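PDB 5XHH: Hcp1 family type VI secretion system effector from Salmonella typhimurium, which probably assembles as stacked rings into the inner tube of the type VI secretion system, through which or with which effectors are delivered. Local coordinates for residues A151-F155 / K156-E160. Numbering follows the deposited sequence.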
loop_
_atom_site.group_PDB
_atom_site.type_symbol
_atom_site.label_atom_id
_atom_site.label_comp_id
_atom_site.label_asym_id
_atom_site.label_seq_id
_atom_site.Cartn_x
_atom_site.Cartn_y
_atom_site.Cartn_z
ATOM N N ALA A 151 6.773 14.932 1.378
ATOM C CA ALA A 151 7.442 14.910 0.090
ATOM C C ALA A 151 6.722 13.901 -0.787
ATOM O O ALA A 151 6.272 12.866 -0.303
ATOM C CB ALA A 151 8.918 14.530 0.226
ATOM N N GLY A 152 6.620 14.201 -2.069
ATOM C CA GLY A 152 5.898 13.322 -2.960
ATOM C C GLY A 152 6.446 13.430 -4.358
ATOM O O GLY A 152 7.100 14.415 -4.716
ATOM N N TYR A 153 6.157 12.404 -5.154
ATOM C CA TYR A 153 6.625 12.395 -6.526
ATOM C C TYR A 153 5.658 11.604 -7.396
ATOM O O TYR A 153 5.078 10.585 -6.973
ATOM C CB TYR A 153 8.048 11.817 -6.612
ATOM C CG TYR A 153 8.808 12.091 -7.897
ATOM C CD1 TYR A 153 9.509 13.285 -8.081
ATOM C CD2 TYR A 153 8.860 11.144 -8.908
ATOM C CE1 TYR A 153 10.223 13.526 -9.253
ATOM C CE2 TYR A 153 9.571 11.377 -10.076
ATOM C CZ TYR A 153 10.252 12.567 -10.242
ATOM O OH TYR A 153 10.962 12.788 -11.406
ATOM N N ASP A 154 5.528 12.087 -8.632
ATOM C CA ASP A 154 4.720 11.495 -9.695
ATOM C C ASP A 154 5.683 10.849 -10.681
ATOM O O ASP A 154 6.429 11.548 -11.367
ATOM C CB ASP A 154 3.879 12.583 -10.365
ATOM C CG ASP A 154 3.019 12.073 -11.509
ATOM O OD1 ASP A 154 3.388 11.110 -12.211
ATOM O OD2 ASP A 154 1.948 12.676 -11.705
ATOM N N PHE A 155 5.665 9.522 -10.762
ATOM C CA PHE A 155 6.604 8.831 -11.636
ATOM C C PHE A 155 6.114 8.720 -13.066
ATOM O O PHE A 155 6.900 8.335 -13.935
ATOM C CB PHE A 155 6.918 7.437 -11.089
ATOM C CG PHE A 155 7.641 7.469 -9.773
ATOM C CD1 PHE A 155 9.020 7.553 -9.726
ATOM C CD2 PHE A 155 6.936 7.454 -8.584
ATOM C CE1 PHE A 155 9.684 7.605 -8.509
ATOM C CE2 PHE A 155 7.588 7.499 -7.377
ATOM C CZ PHE A 155 8.959 7.577 -7.336
ATOM N N LYS A 156 4.844 9.040 -13.337
ATOM C CA LYS A 156 4.379 9.069 -14.719
ATOM C C LYS A 156 4.803 10.364 -15.394
ATOM O O LYS A 156 5.357 10.347 -16.495
ATOM C CB LYS A 156 2.861 8.904 -14.765
ATOM C CG LYS A 156 2.305 8.601 -16.139
ATOM C CD LYS A 156 1.087 7.680 -16.048
ATOM C CE LYS A 156 -0.143 8.405 -15.514
ATOM N NZ LYS A 156 -1.344 7.506 -15.415
ATOM N N ALA A 157 4.564 11.492 -14.730
ATOM C CA ALA A 157 5.004 12.785 -15.226
ATOM C C ALA A 157 6.469 13.078 -14.906
ATOM O O ALA A 157 7.047 13.986 -15.509
ATOM C CB ALA A 157 4.120 13.886 -14.641
ATOM N N ASN A 158 7.079 12.330 -13.985
ATOM C CA ASN A 158 8.439 12.594 -13.509
ATOM C C ASN A 158 8.549 14.018 -12.951
ATOM O O ASN A 158 9.244 14.891 -13.475
ATOM C CB ASN A 158 9.465 12.329 -14.618
ATOM C CG ASN A 158 9.654 10.849 -14.885
ATOM O OD1 ASN A 158 9.325 10.351 -15.965
ATOM N ND2 ASN A 158 10.182 10.131 -13.894
ATOM N N LYS A 159 7.854 14.213 -11.837
ATOM C CA LYS A 159 7.683 15.531 -11.252
ATOM C C LYS A 159 7.345 15.391 -9.775
ATOM O O LYS A 159 6.643 14.453 -9.383
ATOM C CB LYS A 159 6.577 16.288 -11.997
ATOM C CG LYS A 159 6.087 17.511 -11.296
ATOM C CD LYS A 159 5.385 18.467 -12.227
ATOM C CE LYS A 159 6.181 19.759 -12.326
ATOM N NZ LYS A 159 5.413 20.828 -12.999
ATOM N N GLU A 160 7.842 16.324 -8.965
ATOM C CA GLU A 160 7.432 16.404 -7.570
ATOM C C GLU A 160 5.974 16.843 -7.465
ATOM O O GLU A 160 5.457 17.548 -8.330
ATOM C CB GLU A 160 8.335 17.378 -6.818
ATOM C CG GLU A 160 8.069 17.478 -5.339
ATOM C CD GLU A 160 9.165 18.229 -4.602
ATOM O OE1 GLU A 160 9.854 19.065 -5.226
ATOM O OE2 GLU A 160 9.352 17.958 -3.397
HETATM O O HOH W 1 9.714 14.738 -3.438
HETATM O O HOH W 2 6.737 17.378 -2.281
#
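The Tyr153 ring lies over the backbone of Lys159, whose carbonyl O sits 3.3 Å above one face, offset toward the rim, while Phe155 CG comes in at the ring edge. Tyr153 CD2 in turn stands 3.6 Å above the centre of one face of the Phe155 ring. This is the C-terminal beta hairpin of the Hcp barrel, where strand 148-154 turns back into the short strand 159-160, outermost of its sheet within this chain. With CG anti to the backbone N (chi1 -164°), the Tyr153 ring runs along the returning strand and brings Tyr153 OH to 3.1 Å from Asn158 C. The Phe155 side chain packs on Val51 and Val53 of strand 51-61 and on Val132 of strand 131-137. Asp154 and Lys159 form the antiparallel hydrogen-bonded pair: Asp154 N gives a nearly straight bond to Lys159 O (2.7 Å, 170°), and Lys159 N returns one to Asp154 O. Asn158 and Lys159 both face Asp154, a G1 beta bulge at the end of the turn. Farther along, two waters link the Glu160 carboxylate to the Gly152 backbone. At the turn, Asp154 OD1 takes a weak bond from Lys156 N and a straight one from Ala157 N (2.8 Å), the latter arriving 57° out of the carboxylate plane.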